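Local coordinates for protein nucleoporin NUP82 (Saccharomyces cerevisiae, PDB 3PBP) that serves as a structural component of the nuclear pore complex, in which nucleoporins also can dock transport factors, its N-terminal domain binding the nucleoporin NUP116, at residues K251-Q254 and F255-L259; L218-K221 and D222-I226; F206-Y209 and P210-P213. The protein carries 1 engineered substitution. All coordinates share one frame; numbering follows the deposited sequence.

Interaction 1: residues K251-Q254 and F255-L259; sequences KQLQ and FVSKL
The Phe255 ring, whose CB sits 3.4 Å from Lys251 O one turn back, has Leu259 CG against one face, 3.9 Å above the plane and displaced toward the rim. Tyr276 meets the same ring with its plane turned by about 30°, and Leu212 and Met335 pack on it too. The stretch is the middle of the alpha-helix 243-262, held by i to i+4 bonds; the straightest, from Val256 N to Gln252 O, spans 2.8 Å at 177°. Gln252 and Val256, one turn apart, run alongside each other in the same direction, Gln252 CG 4.2 Å from Val256 CG2. The extended Gln252 chain carries its amide beyond the helix to Met335 N and Ser230 OG. Leu253 touches Leu231 and Tyr234, and Val256 touches Leu227 and Ser230, of helix 220-235. The Ser257 hydroxyl turns back along the helix, OG anti to its carbonyl carbon (chi1 -67°), and adds a second bond to the carbonyl of Leu253. An alanine here is likely to cost Leu253 O this hydroxyl mate, leaving it with the bent backbone bond. Ser257 OG lies 2.6 Å from Leu253 O, and Ser257 N reaches that oxygen at 3.1 Å from the opposite face of the carbonyl plane.

Interaction 2: residues L218-K221 and D222-I226; sequences LNEK and DLNLI
Asn219 OD1 accepts from Asp222 N at 2.7 Å, a nearly straight bond of 166° that enters almost in line with the side-chain C=O. This is the N-cap of helix 220-235: an asparagine just ahead of the first turn takes up a backbone N-H that has no carbonyl of a preceding turn to bond to. With chi1 at 61°, Asn219 CG stands between its own backbone N and carbonyl carbon, which folds the amide over the helix start. The main chain of the same residue opens the regular bonding, Leu223 N reaching Asn219 O at 2.9 Å, and Asn224 N to Glu220 O continues it. Beside the cap the Asp222 carboxylate crosses the amide at a slant, the two planes 28° apart; its OD2 also has a long, weak ion pair with Lys135.

On the inner side Leu218, the residue before the cap, and Leu223 form a hydrophobic staple. Their side chains cross at about a right angle, Leu218 CD2 lying 3.9 Å from Leu223 CD1, while Leu218 CD1 rests 3.8 Å from Asp222 CB. Trp263 and His260 pack on Leu223, and Trp263 NE1 also bonds to Leu218 O. On the outer side Glu220 and Asn224 run alongside each other, with Glu220 CG 3.8 Å from Asn224 ND2. The extended Lys221 chain leaves the turn to give its ammonium to Asn309 O. Cap and staple together probably help to define where the helix begins, and the carboxylates of Glu220 and Asp222 in the first turn would probably interact favourably with the partial positive charge of this helix end.

Interaction 3: residues F206-Y209 and P210-P213; sequences FAFY and PFLP
Phe211 meets Phe208 first through its CB, which lies 3.8 Å from Phe208 O and 4.1 Å from Phe208 CB. Further out, CD1 approaches Phe208, 3.6 Å from Phe208 CB and 3.9 Å from Phe208 CG. The rest of the ring runs on into the interior, where Ile151 and Met153 of strand 151-155 and Leu194 of strand 194-198 pack on the side chain. The two phenylalanine rings are oblique, with centroids 5.7 Å apart and planes at 57°. Phe211 CG is anti to its backbone N (chi1 -167°), which swings the ring out to the side where Phe208 lies.

The backbone turn brings the two side chains to the same side. The peptide between Tyr209 and Pro210 is cis, bringing Tyr209 CA and Pro210 CA to 3.0 Å, and residues 208-211 form a type VIb turn where strand 204-208 ends. Tyr209 points the other way from the two phenylalanines and brings CD1 to 3.7 Å from Pro210 CA, an aromatic side chain next to a cis-proline. It reaches toward Gln252 of helix 243-262, while Pro210 and Tyr209 both touch Met335. No hydrogen bond joins the two halves of this turn. Its shape therefore rests on the cis-proline and on apolar packing, with backbone bonds to other strands and loops, such as Phe208 with Leu194 and Phe211 with Leu192, holding its flanks.

Interaction 3 lies nearest the centre of the beta-propeller domain, interactions 1 and 2 further out. It is wholly buried at the end of a propeller strand and almost purely apolar. Interactions 1 and 2 belong to the two successive helices 243-262 and 220-235 and are only partly buried; both combine backbone hydrogen bonds with an apolar inner face, to which interaction 2 adds an N-cap and interaction 1 a serine hydroxyl on a helix carbonyl. Interaction 2, at a helix start, is the most exposed. The helices meet through Val256 and Ile226, and both touch residues 206-213, Phe255 at Leu212 and Ile226 at Tyr209. A small set of mostly apolar side chains thus joins the helical pair to the strand end.

Interaction 1: residues K251-Q254 and F255-L259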
loop_
_atom_site.group_PDB
_atom_site.type_symbol
_atom_site.label_atom_id
_atom_site.label_comp_id
_atom_site.label_asym_id
_atom_site.label_seq_id
_atom_site.Cartn_x
_atom_site.Cartn_y
_atom_site.Cartn_z
ATOM N N LYS A 251 0.952 14.022 18.231
ATOM C CA LYS A 251 1.632 14.474 17.029
ATOM C C LYS A 251 0.616 14.727 15.931
ATOM O O LYS A 251 0.710 15.709 15.191
ATOM C CB LYS A 251 2.614 13.426 16.540
ATOM C CG LYS A 251 3.954 13.487 17.184
ATOM C CD LYS A 251 4.905 12.638 16.402
ATOM C CE LYS A 251 6.246 13.303 16.334
ATOM N NZ LYS A 251 6.971 12.898 15.101
ATOM N N GLN A 252 -0.353 13.823 15.818
ATOM C CA GLN A 252 -1.379 13.951 14.799
ATOM C C GLN A 252 -2.119 15.266 14.979
ATOM O O GLN A 252 -2.294 16.029 14.036
ATOM C CB GLN A 252 -2.378 12.791 14.864
ATOM C CG GLN A 252 -3.413 12.866 13.747
ATOM C CD GLN A 252 -4.321 11.662 13.678
ATOM O OE1 GLN A 252 -3.895 10.525 13.896
ATOM N NE2 GLN A 252 -5.576 11.900 13.345
ATOM N N LEU A 253 -2.545 15.537 16.202
ATOM C CA LEU A 253 -3.264 16.765 16.460
ATOM C C LEU A 253 -2.421 18.003 16.190
ATOM O O LEU A 253 -2.939 19.011 15.726
ATOM C CB LEU A 253 -3.771 16.794 17.897
ATOM C CG LEU A 253 -4.613 18.026 18.234
ATOM C CD1 LEU A 253 -5.828 18.135 17.306
ATOM C CD2 LEU A 253 -5.050 17.910 19.684
ATOM N N GLN A 254 -1.123 17.932 16.481
ATOM C CA GLN A 254 -0.246 19.073 16.242
ATOM C C GLN A 254 -0.123 19.287 14.749
ATOM O O GLN A 254 -0.204 20.416 14.266
ATOM C CB GLN A 254 1.143 18.839 16.828
ATOM C CG GLN A 254 1.150 18.654 18.319
ATOM C CD GLN A 254 2.513 18.235 18.863
ATOM O OE1 GLN A 254 3.345 17.672 18.137
ATOM N NE2 GLN A 254 2.737 18.488 20.155
ATOM N N PHE A 255 0.066 18.197 14.018
ATOM C CA PHE A 255 0.209 18.261 12.572
ATOM C C PHE A 255 -1.055 18.782 11.887
ATOM O O PHE A 255 -1.001 19.731 11.100
ATOM C CB PHE A 255 0.568 16.870 12.032
ATOM C CG PHE A 255 0.557 16.778 10.535
ATOM C CD1 PHE A 255 1.477 17.483 9.772
ATOM C CD2 PHE A 255 -0.386 15.997 9.885
ATOM C CE1 PHE A 255 1.458 17.412 8.375
ATOM C CE2 PHE A 255 -0.413 15.921 8.481
ATOM C CZ PHE A 255 0.513 16.630 7.732
ATOM N N VAL A 256 -2.198 18.175 12.192
ATOM C CA VAL A 256 -3.448 18.585 11.559
ATOM C C VAL A 256 -3.788 20.026 11.887
ATOM O O VAL A 256 -4.448 20.705 11.104
ATOM C CB VAL A 256 -4.627 17.663 11.965
ATOM C CG1 VAL A 256 -5.896 18.146 11.318
ATOM C CG2 VAL A 256 -4.353 16.236 11.513
ATOM N N SER A 257 -3.330 20.493 13.044
ATOM C CA SER A 257 -3.566 21.877 13.460
ATOM C C SER A 257 -2.705 22.813 12.628
ATOM O O SER A 257 -3.139 23.906 12.254
ATOM C CB SER A 257 -3.220 22.073 14.933
ATOM O OG SER A 257 -4.119 21.361 15.755
ATOM N N LYS A 258 -1.484 22.377 12.336
ATOM C CA LYS A 258 -0.573 23.176 11.548
ATOM C C LYS A 258 -1.101 23.235 10.122
ATOM O O LYS A 258 -0.953 24.246 9.439
ATOM C CB LYS A 258 0.825 22.565 11.582
ATOM C CG LYS A 258 1.919 23.564 11.304
ATOM C CD LYS A 258 3.288 22.913 11.335
ATOM C CE LYS A 258 4.401 23.953 11.140
ATOM N NZ LYS A 258 5.777 23.352 11.054
ATOM N N LEU A 259 -1.719 22.151 9.663
ATOM C CA LEU A 259 -2.276 22.150 8.312
ATOM C C LEU A 259 -3.366 23.213 8.268
ATOM O O LEU A 259 -3.395 24.057 7.373
ATOM C CB LEU A 259 -2.885 20.790 7.964
ATOM C CG LEU A 259 -1.941 19.610 7.748
ATOM C CD1 LEU A 259 -2.756 18.390 7.371
ATOM C CD2 LEU A 259 -0.947 19.932 6.656
#

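Interaction 2: residues L218-K221 and D222-I226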
loop_
_atom_site.group_PDB
_atom_site.type_symbol
_atom_site.label_atom_id
_atom_site.label_comp_id
_atom_site.label_asym_id
_atom_site.label_seq_id
_atom_site.Cartn_x
_atom_site.Cartn_y
_atom_site.Cartn_z
ATOM N N LEU A 218 -7.017 19.624 -0.422
ATOM C CA LEU A 218 -7.910 19.408 0.704
ATOM C C LEU A 218 -8.995 20.484 0.741
ATOM O O LEU A 218 -8.686 21.662 0.871
ATOM C CB LEU A 218 -7.077 19.440 1.988
ATOM C CG LEU A 218 -7.625 18.859 3.290
ATOM C CD1 LEU A 218 -7.877 17.386 3.119
ATOM C CD2 LEU A 218 -6.631 19.077 4.395
ATOM N N ASN A 219 -10.264 20.097 0.604
ATOM C CA ASN A 219 -11.320 21.097 0.652
ATOM C C ASN A 219 -11.674 21.376 2.100
ATOM O O ASN A 219 -11.228 20.673 3.009
ATOM C CB ASN A 219 -12.566 20.674 -0.151
ATOM C CG ASN A 219 -13.225 19.390 0.357
ATOM O OD1 ASN A 219 -13.140 19.047 1.531
ATOM N ND2 ASN A 219 -13.921 18.697 -0.534
ATOM N N GLU A 220 -12.475 22.404 2.321
ATOM C CA GLU A 220 -12.833 22.784 3.676
ATOM C C GLU A 220 -13.548 21.702 4.485
ATOM O O GLU A 220 -13.275 21.545 5.670
ATOM C CB GLU A 220 -13.676 24.054 3.660
ATOM C CG GLU A 220 -13.611 24.788 4.976
ATOM C CD GLU A 220 -14.619 25.900 5.069
ATOM O OE1 GLU A 220 -15.839 25.605 5.011
ATOM O OE2 GLU A 220 -14.184 27.068 5.200
ATOM N N LYS A 221 -14.460 20.977 3.841
ATOM C CA LYS A 221 -15.221 19.905 4.477
ATOM C C LYS A 221 -14.272 18.840 4.987
ATOM O O LYS A 221 -14.353 18.437 6.148
ATOM C CB LYS A 221 -16.181 19.286 3.460
ATOM C CG LYS A 221 -17.018 18.134 3.951
ATOM C CD LYS A 221 -17.859 17.595 2.812
ATOM C CE LYS A 221 -18.616 16.331 3.223
ATOM N NZ LYS A 221 -19.264 15.601 2.072
ATOM N N ASP A 222 -13.371 18.391 4.115
ATOM C CA ASP A 222 -12.396 17.367 4.476
ATOM C C ASP A 222 -11.363 17.851 5.489
ATOM O O ASP A 222 -10.924 17.075 6.336
ATOM C CB ASP A 222 -11.674 16.835 3.235
ATOM C CG ASP A 222 -12.575 15.991 2.356
ATOM O OD1 ASP A 222 -13.509 15.349 2.895
ATOM O OD2 ASP A 222 -12.334 15.961 1.127
ATOM N N LEU A 223 -10.964 19.118 5.400
ATOM C CA LEU A 223 -9.993 19.648 6.350
ATOM C C LEU A 223 -10.578 19.596 7.773
ATOM O O LEU A 223 -9.886 19.241 8.734
ATOM C CB LEU A 223 -9.612 21.087 5.989
ATOM C CG LEU A 223 -8.917 21.883 7.101
ATOM C CD1 LEU A 223 -7.689 21.137 7.571
ATOM C CD2 LEU A 223 -8.539 23.256 6.597
ATOM N N ASN A 224 -11.855 19.937 7.907
ATOM C CA ASN A 224 -12.472 19.915 9.215
ATOM C C ASN A 224 -12.769 18.507 9.680
ATOM O O ASN A 224 -12.809 18.246 10.877
ATOM C CB ASN A 224 -13.743 20.770 9.235
ATOM C CG ASN A 224 -13.430 22.258 9.293
ATOM O OD1 ASN A 224 -12.689 22.709 10.167
ATOM N ND2 ASN A 224 -13.981 23.025 8.359
ATOM N N LEU A 225 -12.966 17.586 8.748
ATOM C CA LEU A 225 -13.235 16.225 9.158
ATOM C C LEU A 225 -12.006 15.639 9.864
ATOM O O LEU A 225 -12.134 15.072 10.950
ATOM C CB LEU A 225 -13.635 15.347 7.964
ATOM C CG LEU A 225 -13.840 13.883 8.375
ATOM C CD1 LEU A 225 -14.973 13.801 9.380
ATOM C CD2 LEU A 225 -14.127 13.031 7.165
ATOM N N ILE A 226 -10.812 15.773 9.292
ATOM C CA ILE A 226 -9.667 15.186 9.985
ATOM C C ILE A 226 -9.239 15.968 11.218
ATOM O O ILE A 226 -8.525 15.450 12.081
ATOM C CB ILE A 226 -8.427 14.969 9.083
ATOM C CG1 ILE A 226 -7.426 14.109 9.870
ATOM C CG2 ILE A 226 -7.815 16.299 8.674
ATOM C CD1 ILE A 226 -6.411 13.376 9.049
#

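Interaction 3: residues F206-Y209 and P210-P213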
loop_
_atom_site.group_PDB
_atom_site.type_symbol
_atom_site.label_atom_id
_atom_site.label_comp_id
_atom_site.label_asym_id
_atom_site.label_seq_id
_atom_site.Cartn_x
_atom_site.Cartn_y
_atom_site.Cartn_z
ATOM N N PHE A 206 -1.159 -3.681 4.993
ATOM C CA PHE A 206 -0.382 -2.737 5.769
ATOM C C PHE A 206 -0.868 -1.376 5.321
ATOM O O PHE A 206 -1.657 -1.272 4.368
ATOM C CB PHE A 206 1.118 -2.899 5.499
ATOM C CG PHE A 206 1.690 -4.191 6.022
ATOM C CD1 PHE A 206 1.413 -5.407 5.389
ATOM C CD2 PHE A 206 2.453 -4.203 7.178
ATOM C CE1 PHE A 206 1.887 -6.615 5.908
ATOM C CE2 PHE A 206 2.930 -5.408 7.704
ATOM C CZ PHE A 206 2.643 -6.614 7.068
ATOM N N ALA A 207 -0.423 -0.327 6.001
ATOM C CA ALA A 207 -0.870 0.992 5.611
ATOM C C ALA A 207 0.060 2.102 6.026
ATOM O O ALA A 207 0.686 2.047 7.076
ATOM C CB ALA A 207 -2.257 1.248 6.167
ATOM N N PHE A 208 0.150 3.104 5.161
ATOM C CA PHE A 208 0.950 4.294 5.394
ATOM C C PHE A 208 -0.054 5.405 5.735
ATOM O O PHE A 208 -0.891 5.780 4.913
ATOM C CB PHE A 208 1.713 4.663 4.129
ATOM C CG PHE A 208 2.862 3.773 3.835
ATOM C CD1 PHE A 208 4.081 3.953 4.488
ATOM C CD2 PHE A 208 2.744 2.763 2.891
ATOM C CE1 PHE A 208 5.173 3.134 4.198
ATOM C CE2 PHE A 208 3.821 1.934 2.588
ATOM C CZ PHE A 208 5.044 2.121 3.243
ATOM N N TYR A 209 0.014 5.908 6.959
ATOM C CA TYR A 209 -0.882 6.969 7.393
ATOM C C TYR A 209 -0.057 7.930 8.236
ATOM O O TYR A 209 0.370 7.581 9.337
ATOM C CB TYR A 209 -2.034 6.388 8.222
ATOM C CG TYR A 209 -3.076 7.421 8.610
ATOM C CD1 TYR A 209 -3.554 8.332 7.670
ATOM C CD2 TYR A 209 -3.584 7.493 9.915
ATOM C CE1 TYR A 209 -4.508 9.293 8.012
ATOM C CE2 TYR A 209 -4.541 8.449 10.266
ATOM C CZ TYR A 209 -4.999 9.348 9.310
ATOM O OH TYR A 209 -5.951 10.299 9.633
ATOM N N PRO A 210 0.172 9.161 7.740
ATOM C CA PRO A 210 -0.290 9.719 6.464
ATOM C C PRO A 210 0.645 9.430 5.280
ATOM O O PRO A 210 1.836 9.220 5.464
ATOM C CB PRO A 210 -0.322 11.198 6.773
ATOM C CG PRO A 210 1.023 11.346 7.498
ATOM C CD PRO A 210 1.026 10.145 8.446
ATOM N N PHE A 211 0.102 9.428 4.066
ATOM C CA PHE A 211 0.920 9.228 2.867
ATOM C C PHE A 211 0.623 10.481 2.050
ATOM O O PHE A 211 -0.233 10.478 1.167
ATOM C CB PHE A 211 0.482 7.994 2.093
ATOM C CG PHE A 211 1.460 7.570 1.043
ATOM C CD1 PHE A 211 2.529 6.743 1.368
ATOM C CD2 PHE A 211 1.304 7.976 -0.272
ATOM C CE1 PHE A 211 3.419 6.326 0.396
ATOM C CE2 PHE A 211 2.189 7.564 -1.248
ATOM C CZ PHE A 211 3.248 6.738 -0.915
ATOM N N LEU A 212 1.348 11.547 2.347
ATOM C CA LEU A 212 1.102 12.837 1.721
ATOM C C LEU A 212 1.996 13.277 0.578
ATOM O O LEU A 212 3.170 12.943 0.519
ATOM C CB LEU A 212 1.138 13.906 2.815
ATOM C CG LEU A 212 0.413 13.491 4.106
ATOM C CD1 LEU A 212 0.936 14.287 5.282
ATOM C CD2 LEU A 212 -1.071 13.681 3.938
ATOM N N PRO A 213 1.428 14.045 -0.364
ATOM C CA PRO A 213 2.173 14.560 -1.520
ATOM C C PRO A 213 2.863 15.840 -1.013
ATOM O O PRO A 213 2.783 16.133 0.176
ATOM C CB PRO A 213 1.064 14.825 -2.539
ATOM C CG PRO A 213 -0.040 15.302 -1.685
ATOM C CD PRO A 213 -0.010 14.353 -0.492
#